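Long-range contacts in adenosine deaminase (Burkholderia ambifaria, PDB 4GXW), which probably deaminates adenine or a related purine as a zinc-dependent amidohydrolase of the adenosine and AMP deaminase family: residues K31-C36 with P298-P303; C36-A41 with A113-N118; H44-A49 with R95-E100; V48-R53 with Y86-P91. One frame throughout, in Å; residues are numbered along the deposited sequence.

Contact 1. Residues K31-C36 with P298-P303. With ZN (zinc ion), chain C.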
# COMPACT_ATOMS: atom_id res chain seq x y z
N LYS A 31 -7.55 2.12 -11.51
CA LYS A 31 -6.82 2.38 -10.28
C LYS A 31 -5.32 2.27 -10.44
O LYS A 31 -4.81 1.50 -11.26
CB LYS A 31 -7.21 1.35 -9.21
CG LYS A 31 -8.70 1.30 -8.85
CD LYS A 31 -9.01 0.08 -7.99
CE LYS A 31 -10.51 -0.15 -7.81
NZ LYS A 31 -11.23 -0.63 -9.04
N VAL A 32 -4.60 3.06 -9.65
CA VAL A 32 -3.22 2.71 -9.32
C VAL A 32 -3.22 2.26 -7.87
O VAL A 32 -4.10 2.63 -7.08
CB VAL A 32 -2.22 3.87 -9.51
CG1 VAL A 32 -2.30 4.42 -10.93
CG2 VAL A 32 -2.47 4.98 -8.50
N GLU A 33 -2.24 1.45 -7.51
CA GLU A 33 -1.99 1.10 -6.11
C GLU A 33 -0.55 1.51 -5.79
O GLU A 33 0.39 1.12 -6.51
CB GLU A 33 -2.20 -0.38 -5.81
CG GLU A 33 -1.95 -0.72 -4.34
CD GLU A 33 -2.73 -1.92 -3.85
OE1 GLU A 33 -2.58 -3.02 -4.43
OE2 GLU A 33 -3.51 -1.75 -2.88
N LEU A 34 -0.39 2.31 -4.74
CA LEU A 34 0.90 2.87 -4.36
C LEU A 34 1.37 2.41 -2.99
O LEU A 34 2.46 2.76 -2.56
CB LEU A 34 0.85 4.40 -4.37
CG LEU A 34 0.50 5.08 -5.69
CD1 LEU A 34 0.49 6.59 -5.51
CD2 LEU A 34 1.48 4.67 -6.78
N HIS A 35 0.54 1.64 -2.28
CA HIS A 35 0.87 1.21 -0.92
C HIS A 35 0.39 -0.22 -0.71
O HIS A 35 -0.77 -0.46 -0.35
CB HIS A 35 0.24 2.16 0.12
CG HIS A 35 0.70 1.92 1.53
ND1 HIS A 35 0.74 2.93 2.47
CD2 HIS A 35 1.12 0.80 2.17
CE1 HIS A 35 1.17 2.44 3.62
NE2 HIS A 35 1.42 1.15 3.46
N CYS A 36 1.28 -1.16 -0.95
CA CYS A 36 0.98 -2.58 -0.80
C CYS A 36 2.26 -3.34 -0.52
O CYS A 36 3.24 -3.22 -1.27
CB CYS A 36 0.35 -3.13 -2.08
SG CYS A 36 -0.18 -4.84 -1.89
N PRO A 298 -6.28 6.09 -1.58
CA PRO A 298 -6.54 4.89 -0.77
C PRO A 298 -5.91 3.62 -1.35
O PRO A 298 -5.81 3.49 -2.58
CB PRO A 298 -8.06 4.78 -0.81
CG PRO A 298 -8.41 5.32 -2.16
CD PRO A 298 -7.45 6.45 -2.41
N ASN A 299 -5.51 2.71 -0.47
CA ASN A 299 -4.77 1.52 -0.84
C ASN A 299 -5.09 0.38 0.12
O ASN A 299 -5.69 0.62 1.18
CB ASN A 299 -3.27 1.81 -0.77
CG ASN A 299 -2.82 2.75 -1.85
OD1 ASN A 299 -2.49 2.31 -2.94
ND2 ASN A 299 -2.79 4.06 -1.56
N THR A 300 -4.66 -0.84 -0.22
CA THR A 300 -4.96 -2.03 0.58
C THR A 300 -3.93 -2.36 1.67
O THR A 300 -4.29 -2.98 2.67
CB THR A 300 -5.18 -3.30 -0.30
OG1 THR A 300 -4.00 -3.60 -1.05
CG2 THR A 300 -6.37 -3.12 -1.26
N ASP A 301 -2.66 -1.99 1.45
CA ASP A 301 -1.54 -2.24 2.40
C ASP A 301 -1.16 -3.72 2.48
O ASP A 301 -0.08 -4.12 2.01
CB ASP A 301 -1.84 -1.65 3.79
CG ASP A 301 -0.58 -1.27 4.62
OD1 ASP A 301 0.60 -1.33 4.19
OD2 ASP A 301 -0.80 -0.85 5.78
N ASP A 302 -2.03 -4.54 3.06
CA ASP A 302 -1.81 -5.98 3.18
C ASP A 302 -3.11 -6.67 2.78
O ASP A 302 -3.86 -7.13 3.65
CB ASP A 302 -1.42 -6.37 4.62
CG ASP A 302 -0.22 -5.62 5.12
OD1 ASP A 302 0.91 -5.96 4.73
OD2 ASP A 302 -0.39 -4.68 5.94
N PRO A 303 -3.39 -6.72 1.47
CA PRO A 303 -4.74 -7.09 1.01
C PRO A 303 -5.22 -8.46 1.49
O PRO A 303 -6.38 -8.59 1.86
CB PRO A 303 -4.63 -7.03 -0.52
CG PRO A 303 -3.16 -7.10 -0.80
CD PRO A 303 -2.52 -6.38 0.33
ZN ZN C . 2.35 -0.23 4.85
O HOH W 1 -5.81 2.04 -4.96
O HOH W 2 -4.18 -5.04 -3.61
O HOH W 3 1.53 0.03 6.62
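His35 and Asp301 meet on a zinc ion at the mouth of the amidohydrolase TIM barrel, where the chain leaving strand 31-33 passes the loop that follows strand 295-298. The metal takes His35 NE2 at 2.2 Å and Asp301 OD1, also at 2.2 Å. The two side chains lie side by side and point the same way, with ring and carboxylate planes 77° apart, and it is the shared metal that holds NE2 and OD1 so close. His37, His216 and water 3 complete the site; the water also donates to Asp301 OD2 at 2.6 Å. The other nitrogen of the His35 ring, ND1, is hydrogen-bonded to Thr263 OG1, which helps fix the ring's rotation.

Direct hydrogen bonds line up the two segments. Glu33, extended with CG anti to its backbone N (chi1 -179°), has OE2 gripped twice by Thr300: OG1 donates at 2.6 Å and the backbone N at 3.0 Å. Its other oxygen, OE1, is occupied by Tyr101 and water 2, so both oxygens of this buried carboxylate have partners. Asn299 OD1 receives Leu34 N at 2.8 Å, tilted 31° from the amide carbonyl plane, and a weak second bond from His35 N. Between the backbones, Asp301 N donates to His35 O at 3.0 Å beside a single bridge between Cys36 and Asp301. The bonds to Leu34 N, His35 N and His35 O fall on or beside the first zinc ligand and so probably help to position it.

Apolar contact is slight: the Cys36 SG rests 3.6 Å from Pro303 CD.

Contact 2. Residues C36-A41 with A113-N118. With ZN (zinc ion), chain C.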
# COMPACT_ATOMS: atom_id res chain seq x y z
N CYS A 36 1.28 -1.16 -0.95
CA CYS A 36 0.98 -2.58 -0.80
C CYS A 36 2.26 -3.34 -0.52
O CYS A 36 3.24 -3.22 -1.27
CB CYS A 36 0.35 -3.13 -2.08
SG CYS A 36 -0.18 -4.84 -1.89
N HIS A 37 2.26 -4.13 0.54
CA HIS A 37 3.41 -4.96 0.87
C HIS A 37 3.23 -6.33 0.23
O HIS A 37 2.23 -7.01 0.46
CB HIS A 37 3.57 -5.09 2.40
CG HIS A 37 3.72 -3.76 3.08
ND1 HIS A 37 4.94 -3.19 3.37
CD2 HIS A 37 2.78 -2.87 3.49
CE1 HIS A 37 4.75 -2.01 3.94
NE2 HIS A 37 3.45 -1.80 4.02
N LEU A 38 4.22 -6.70 -0.59
CA LEU A 38 4.26 -8.01 -1.24
C LEU A 38 3.91 -9.15 -0.28
O LEU A 38 3.07 -10.00 -0.60
CB LEU A 38 5.65 -8.25 -1.82
CG LEU A 38 5.82 -9.56 -2.58
CD1 LEU A 38 4.85 -9.65 -3.75
CD2 LEU A 38 7.26 -9.73 -3.02
N LEU A 39 4.54 -9.16 0.88
CA LEU A 39 4.37 -10.25 1.83
C LEU A 39 3.03 -10.17 2.58
O LEU A 39 2.66 -11.11 3.28
CB LEU A 39 5.56 -10.33 2.79
CG LEU A 39 6.75 -11.20 2.33
CD1 LEU A 39 7.32 -10.72 1.00
CD2 LEU A 39 7.83 -11.24 3.41
N GLY A 40 2.32 -9.06 2.41
CA GLY A 40 0.96 -8.94 2.92
C GLY A 40 -0.11 -9.24 1.87
O GLY A 40 -1.31 -9.01 2.10
N ALA A 41 0.33 -9.74 0.72
CA ALA A 41 -0.55 -10.06 -0.40
C ALA A 41 -0.45 -11.52 -0.82
O ALA A 41 -0.85 -11.88 -1.92
CB ALA A 41 -0.25 -9.15 -1.59
N ALA A 113 0.76 -0.83 -10.35
CA ALA A 113 0.96 -1.13 -8.93
C ALA A 113 2.41 -0.93 -8.53
O ALA A 113 3.31 -1.46 -9.18
CB ALA A 113 0.53 -2.56 -8.61
N GLU A 114 2.65 -0.18 -7.46
CA GLU A 114 3.99 -0.04 -6.90
C GLU A 114 3.93 -0.69 -5.53
O GLU A 114 3.09 -0.31 -4.70
CB GLU A 114 4.39 1.43 -6.82
CG GLU A 114 4.19 2.14 -8.16
CD GLU A 114 4.66 3.57 -8.20
OE1 GLU A 114 5.26 4.05 -7.21
OE2 GLU A 114 4.43 4.23 -9.23
N PHE A 115 4.79 -1.68 -5.30
CA PHE A 115 4.70 -2.51 -4.10
C PHE A 115 6.01 -2.64 -3.34
O PHE A 115 7.09 -2.55 -3.94
CB PHE A 115 4.07 -3.88 -4.42
CG PHE A 115 4.87 -4.72 -5.39
CD1 PHE A 115 4.72 -4.58 -6.76
CD2 PHE A 115 5.76 -5.67 -4.91
CE1 PHE A 115 5.45 -5.39 -7.65
CE2 PHE A 115 6.49 -6.46 -5.79
CZ PHE A 115 6.34 -6.32 -7.16
N PHE A 116 5.89 -2.82 -2.03
CA PHE A 116 7.02 -2.85 -1.10
C PHE A 116 7.54 -4.27 -0.86
O PHE A 116 6.76 -5.21 -0.69
CB PHE A 116 6.60 -2.28 0.25
CG PHE A 116 6.11 -0.84 0.22
CD1 PHE A 116 6.83 0.15 -0.42
CD2 PHE A 116 4.92 -0.50 0.84
CE1 PHE A 116 6.37 1.47 -0.44
CE2 PHE A 116 4.46 0.82 0.82
CZ PHE A 116 5.20 1.80 0.18
N TRP A 117 8.86 -4.40 -0.79
CA TRP A 117 9.51 -5.66 -0.44
C TRP A 117 10.71 -5.32 0.43
O TRP A 117 11.46 -4.40 0.09
CB TRP A 117 9.98 -6.38 -1.71
CG TRP A 117 11.08 -7.40 -1.50
CD1 TRP A 117 11.04 -8.52 -0.71
CD2 TRP A 117 12.38 -7.40 -2.11
NE1 TRP A 117 12.24 -9.20 -0.79
CE2 TRP A 117 13.07 -8.54 -1.66
CE3 TRP A 117 13.02 -6.54 -3.02
CZ2 TRP A 117 14.37 -8.83 -2.05
CZ3 TRP A 117 14.30 -6.84 -3.43
CH2 TRP A 117 14.96 -7.98 -2.94
N ASN A 118 10.88 -6.03 1.54
CA ASN A 118 12.04 -5.81 2.42
C ASN A 118 13.20 -6.75 2.10
O ASN A 118 13.17 -7.93 2.45
CB ASN A 118 11.67 -5.98 3.89
CG ASN A 118 10.53 -5.09 4.32
OD1 ASN A 118 9.38 -5.54 4.37
ND2 ASN A 118 10.84 -3.83 4.67
ZN ZN C . 2.35 -0.23 4.85
O HOH W 4 3.63 -0.07 -2.10
O HOH W 5 7.69 -3.86 2.92
O HOH W 6 6.37 -7.01 1.61
O HOH W 3 1.53 0.03 6.62
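His37 and Phe116 pack obliquely where the HxH zinc motif of the amidohydrolase barrel runs beside strand 110-117. His37 turns CG beside its own backbone N (chi1 -57°), and the ring carries NE2 to the zinc at 2.1 Å. Phe116 CD2 sits over one face of that imidazole, toward its rim, 3.5 Å from His37 CE1, while the two ring planes stand 47° apart. At the imidazole edge, in plane, His37 ND1 donates to water 5, which donates in turn to Asn118 OD1; with the metal on NE2, this leaves the ring little freedom to flip. Phe116 has water 4 over the centre of one face of its own ring.

Phe115 takes the tight rotamer between backbone N and carbonyl carbon (chi1 62°). It lies alongside Leu38, both pointing the same way, with Leu38 CB 4.0 Å from Phe115 CD2, and Ile137 and Met141 of helix 130-148 pack on the same phenyl group. Phe115 CB also presses on the backbone, 3.3 Å from Cys36 O.

Two backbone bonds set the pairing. Phe116 N donates to Cys36 O at 2.8 Å, and Leu38 N returns a bond to Phe116 O at 2.9 Å.

Contact 3. Residues H44-A49 with R95-E100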
# COMPACT_ATOMS: atom_id res chain seq x y z
N HIS A 44 -3.93 -17.16 0.76
CA HIS A 44 -3.97 -18.19 1.80
C HIS A 44 -3.47 -19.54 1.30
O HIS A 44 -2.65 -20.19 1.95
CB HIS A 44 -5.38 -18.32 2.37
CG HIS A 44 -5.54 -19.44 3.35
ND1 HIS A 44 -5.81 -20.74 2.96
CD2 HIS A 44 -5.46 -19.46 4.70
CE1 HIS A 44 -5.89 -21.50 4.04
NE2 HIS A 44 -5.68 -20.75 5.10
N ASP A 45 -3.94 -19.96 0.13
CA ASP A 45 -3.57 -21.27 -0.38
C ASP A 45 -2.11 -21.35 -0.86
O ASP A 45 -1.50 -22.42 -0.86
CB ASP A 45 -4.55 -21.74 -1.45
CG ASP A 45 -5.95 -21.98 -0.89
OD1 ASP A 45 -6.13 -21.93 0.35
OD2 ASP A 45 -6.87 -22.23 -1.69
N THR A 46 -1.55 -20.22 -1.27
CA THR A 46 -0.13 -20.19 -1.60
C THR A 46 0.71 -20.25 -0.33
O THR A 46 1.76 -20.89 -0.30
CB THR A 46 0.21 -18.96 -2.46
OG1 THR A 46 -0.51 -19.07 -3.69
CG2 THR A 46 1.70 -18.90 -2.74
N PHE A 47 0.23 -19.59 0.73
CA PHE A 47 0.86 -19.66 2.05
C PHE A 47 0.92 -21.13 2.50
O PHE A 47 1.95 -21.60 2.98
CB PHE A 47 0.07 -18.80 3.04
CG PHE A 47 0.83 -18.44 4.30
CD1 PHE A 47 1.01 -19.36 5.32
CD2 PHE A 47 1.33 -17.15 4.47
CE1 PHE A 47 1.71 -19.01 6.48
CE2 PHE A 47 2.02 -16.80 5.62
CZ PHE A 47 2.21 -17.73 6.62
N VAL A 48 -0.19 -21.84 2.33
CA VAL A 48 -0.26 -23.27 2.63
C VAL A 48 0.77 -24.08 1.84
O VAL A 48 1.50 -24.89 2.41
CB VAL A 48 -1.68 -23.82 2.37
CG1 VAL A 48 -1.70 -25.34 2.39
CG2 VAL A 48 -2.64 -23.25 3.40
N ALA A 49 0.85 -23.84 0.53
CA ALA A 49 1.77 -24.57 -0.33
C ALA A 49 3.22 -24.33 0.08
O ALA A 49 4.02 -25.27 0.14
CB ALA A 49 1.57 -24.17 -1.78
N ARG A 95 9.10 -14.75 -7.03
CA ARG A 95 8.50 -14.60 -8.35
C ARG A 95 7.01 -14.93 -8.26
O ARG A 95 6.15 -14.16 -8.73
CB ARG A 95 9.14 -15.54 -9.38
CG ARG A 95 8.52 -15.41 -10.77
CD ARG A 95 8.63 -16.67 -11.63
NE ARG A 95 8.19 -17.86 -10.91
CZ ARG A 95 6.93 -18.25 -10.76
NH1 ARG A 95 5.93 -17.56 -11.30
NH2 ARG A 95 6.66 -19.36 -10.08
N ARG A 96 6.70 -16.08 -7.67
CA ARG A 96 5.31 -16.52 -7.57
C ARG A 96 4.41 -15.51 -6.85
O ARG A 96 3.32 -15.17 -7.34
CB ARG A 96 5.21 -17.89 -6.90
CG ARG A 96 3.78 -18.40 -6.81
CD ARG A 96 3.73 -19.79 -6.22
NE ARG A 96 2.35 -20.24 -6.07
CZ ARG A 96 1.99 -21.45 -5.66
NH1 ARG A 96 2.92 -22.35 -5.36
NH2 ARG A 96 0.71 -21.76 -5.56
N ILE A 97 4.84 -15.03 -5.69
CA ILE A 97 3.97 -14.15 -4.94
C ILE A 97 3.83 -12.77 -5.59
O ILE A 97 2.77 -12.15 -5.50
CB ILE A 97 4.29 -14.07 -3.42
CG1 ILE A 97 5.69 -13.51 -3.15
CG2 ILE A 97 4.12 -15.45 -2.78
CD1 ILE A 97 5.93 -13.24 -1.69
N ALA A 98 4.87 -12.31 -6.29
CA ALA A 98 4.76 -11.06 -7.05
C ALA A 98 3.75 -11.22 -8.19
O ALA A 98 2.89 -10.36 -8.39
CB ALA A 98 6.13 -10.63 -7.58
N TYR A 99 3.85 -12.32 -8.92
CA TYR A 99 2.97 -12.58 -10.05
C TYR A 99 1.53 -12.71 -9.58
O TYR A 99 0.62 -12.14 -10.20
CB TYR A 99 3.42 -13.86 -10.76
CG TYR A 99 2.58 -14.28 -11.94
CD1 TYR A 99 2.74 -13.69 -13.19
CD2 TYR A 99 1.63 -15.29 -11.82
CE1 TYR A 99 1.99 -14.09 -14.27
CE2 TYR A 99 0.86 -15.70 -12.90
CZ TYR A 99 1.05 -15.09 -14.13
OH TYR A 99 0.29 -15.49 -15.21
N GLU A 100 1.31 -13.43 -8.47
CA GLU A 100 -0.05 -13.63 -7.97
C GLU A 100 -0.67 -12.36 -7.41
O GLU A 100 -1.86 -12.12 -7.58
CB GLU A 100 -0.10 -14.78 -6.95
CG GLU A 100 0.22 -16.12 -7.59
CD GLU A 100 0.11 -17.31 -6.67
OE1 GLU A 100 -0.17 -17.13 -5.46
OE2 GLU A 100 0.30 -18.45 -7.16
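Thr46 carries nearly all of this contact between helices 44-54 and 91-106, whose short segments run antiparallel at 173° with axes 11.6 Å apart. Its OG1 is turned beside the backbone N, anti to the carbonyl carbon (chi1 -63°), and donates to Glu100 OE1 at 2.6 Å, using that oxygen's syn lone pair. The methyl points elsewhere: Thr46 CG2 sits over one face of the Arg96 guanidinium, 3.6 Å from Arg96 NE and toward the rim. The same methyl reaches Ile97 CG2 at 4.2 Å. Arg96, extended as far as NE, is steadied by a salt bridge within its own helix, Arg96 NE to Glu100 OE2 at 2.9 Å, so one carboxylate serves both the threonine hydroxyl and the arginine. Next in the chain, Phe47 turns away to pack on Val79 and Leu83 of helix 77-87. One turn on from Thr46, Ala49 CB approaches Arg96 NH1 obliquely at 4.2 Å.

Across the contact, Ile97 also covers Leu38 of the zinc-binding loop, while Tyr99 rests on helix 130-148; helix 91-106 then leads into strand 110-117 of the barrel.

Contact 4. Residues V48-R53 with Y86-P91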
# COMPACT_ATOMS: atom_id res chain seq x y z
N VAL A 48 -0.19 -21.84 2.33
CA VAL A 48 -0.26 -23.27 2.63
C VAL A 48 0.77 -24.08 1.84
O VAL A 48 1.50 -24.89 2.41
CB VAL A 48 -1.68 -23.82 2.37
CG1 VAL A 48 -1.70 -25.34 2.39
CG2 VAL A 48 -2.64 -23.25 3.40
N ALA A 49 0.85 -23.84 0.53
CA ALA A 49 1.77 -24.57 -0.33
C ALA A 49 3.22 -24.33 0.08
O ALA A 49 4.02 -25.27 0.14
CB ALA A 49 1.57 -24.17 -1.78
N LEU A 50 3.55 -23.07 0.37
CA LEU A 50 4.89 -22.73 0.81
C LEU A 50 5.24 -23.40 2.15
O LEU A 50 6.34 -23.91 2.33
CB LEU A 50 5.03 -21.21 0.93
CG LEU A 50 5.01 -20.44 -0.39
CD1 LEU A 50 4.97 -18.94 -0.11
CD2 LEU A 50 6.25 -20.79 -1.20
N ALA A 51 4.29 -23.40 3.07
CA ALA A 51 4.50 -24.01 4.39
C ALA A 51 4.73 -25.51 4.29
O ALA A 51 5.63 -26.07 4.93
CB ALA A 51 3.33 -23.71 5.30
N GLN A 52 3.91 -26.18 3.48
CA GLN A 52 3.99 -27.62 3.33
C GLN A 52 5.30 -28.04 2.68
O GLN A 52 5.90 -29.04 3.07
CB GLN A 52 2.79 -28.15 2.54
CG GLN A 52 1.46 -27.98 3.27
CD GLN A 52 0.27 -28.28 2.39
OE1 GLN A 52 0.35 -28.24 1.16
NE2 GLN A 52 -0.86 -28.58 3.02
N ARG A 53 5.75 -27.27 1.70
CA ARG A 53 7.01 -27.57 1.03
C ARG A 53 8.24 -27.31 1.90
O ARG A 53 9.19 -28.09 1.90
CB ARG A 53 7.13 -26.80 -0.29
CG ARG A 53 8.19 -27.35 -1.23
CD ARG A 53 8.58 -26.34 -2.30
NE ARG A 53 9.47 -25.31 -1.78
CZ ARG A 53 9.44 -24.04 -2.15
NH1 ARG A 53 10.28 -23.17 -1.61
NH2 ARG A 53 8.56 -23.63 -3.05
N TYR A 86 10.59 -18.71 7.54
CA TYR A 86 10.24 -20.12 7.34
C TYR A 86 9.71 -20.50 5.96
O TYR A 86 9.90 -21.64 5.52
CB TYR A 86 9.23 -20.57 8.40
CG TYR A 86 9.75 -20.44 9.81
CD1 TYR A 86 10.79 -21.23 10.25
CD2 TYR A 86 9.20 -19.52 10.70
CE1 TYR A 86 11.29 -21.12 11.54
CE2 TYR A 86 9.69 -19.40 11.99
CZ TYR A 86 10.73 -20.20 12.40
OH TYR A 86 11.23 -20.10 13.68
N LEU A 87 9.04 -19.58 5.27
CA LEU A 87 8.27 -19.97 4.09
C LEU A 87 8.94 -19.68 2.76
O LEU A 87 8.85 -20.48 1.83
CB LEU A 87 6.90 -19.30 4.08
CG LEU A 87 5.73 -20.07 4.70
CD1 LEU A 87 5.89 -20.08 6.20
CD2 LEU A 87 4.40 -19.44 4.29
N LEU A 88 9.56 -18.51 2.65
CA LEU A 88 10.16 -18.09 1.39
C LEU A 88 11.59 -18.60 1.37
O LEU A 88 12.49 -18.03 2.02
CB LEU A 88 10.11 -16.56 1.28
CG LEU A 88 8.69 -15.97 1.30
CD1 LEU A 88 8.71 -14.46 1.46
CD2 LEU A 88 7.88 -16.39 0.06
N THR A 89 11.82 -19.70 0.66
CA THR A 89 13.11 -20.38 0.72
C THR A 89 13.86 -20.44 -0.61
O THR A 89 15.01 -20.88 -0.64
CB THR A 89 12.98 -21.81 1.29
OG1 THR A 89 12.21 -22.61 0.39
CG2 THR A 89 12.31 -21.79 2.67
N ARG A 90 13.22 -20.01 -1.69
CA ARG A 90 13.84 -19.99 -3.01
C ARG A 90 13.44 -18.71 -3.71
O ARG A 90 12.33 -18.23 -3.50
CB ARG A 90 13.33 -21.16 -3.87
CG ARG A 90 13.46 -22.54 -3.28
CD ARG A 90 12.97 -23.58 -4.27
NE ARG A 90 12.90 -24.92 -3.70
CZ ARG A 90 12.88 -26.04 -4.42
NH1 ARG A 90 12.92 -25.98 -5.74
NH2 ARG A 90 12.81 -27.22 -3.81
N PRO A 91 14.32 -18.17 -4.57
CA PRO A 91 13.94 -17.00 -5.37
C PRO A 91 12.61 -17.18 -6.07
O PRO A 91 11.83 -16.23 -6.14
CB PRO A 91 15.07 -16.91 -6.40
CG PRO A 91 16.26 -17.47 -5.70
CD PRO A 91 15.72 -18.56 -4.79
O HOH W 7 10.95 -24.58 0.98
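At the C-terminal end of helix 77-87, in the helical excursion that follows the first barrel strand, Leu87 and Leu88 pack against Leu50 and Ala51 of helix 44-54. Leu50 CB meets Leu87 CD2 at 3.8 Å. Leu87 CG also approaches the helix backbone, 4.0 Å from Ala51 N, with its own chi1 of -93° well off a staggered value. Deeper in, toward helix 91-106, the tips of Leu50 and Leu88 cross, CD1 of Leu50 touching CD2 of Leu88 at 3.9 Å. Leu88 is where the chain leaves helical geometry, and its side chain continues onto Leu94 and Ile97 of helix 91-106.

Past the leucines the contact turns polar and reaches the surface. Arg53 bends at chi3 (77°), which swings CZ off the extended line, and NH1 donates to Thr89 OG1 at 2.8 Å, the hydroxyl sitting at the guanidinium edge and in its plane. Arg90 comes over one face of the same group, with Arg90 NE 3.8 Å from Arg53 NH1 and the two guanidinium planes 50° apart. The like charges are probably eased by Asp93, whose OD2 forms a salt bridge with Arg53 NH1 and also accepts from the backbone N of Thr89 and of Arg90. Thr89 and Arg90 touch a crystal neighbour, so the lattice may influence this outer part.

A leucine-packed helix end, leading through a short polar turn into helix 91-106, is consistent with the extra helices that adenosine deaminases insert between the first strand and first helix of their barrel.

In the fold
Contacts 1 and 2 are core, sharing Cys36 and the zinc ion: contact 1 ties strand 31-33 and the chain leaving it to the loop after strand 295-298, contact 2 the following loop to neighbouring strand 110-117. Asp301 O probably bonds to His37 N between them. Contacts 3 and 4 share helix 44-54 and lie about 18 and 23 Å from the centre of the chain, partly open to solvent. The chemistry shifts accordingly: metal ligation in both inner contacts, with side-chain hydrogen bonds in contact 1 and backbone pairing and aromatic packing in contact 2; a hydroxyl-carboxylate bond in contact 3; leucines edged by arginines in contact 4. Leu38 and Leu39 bridge the two groups.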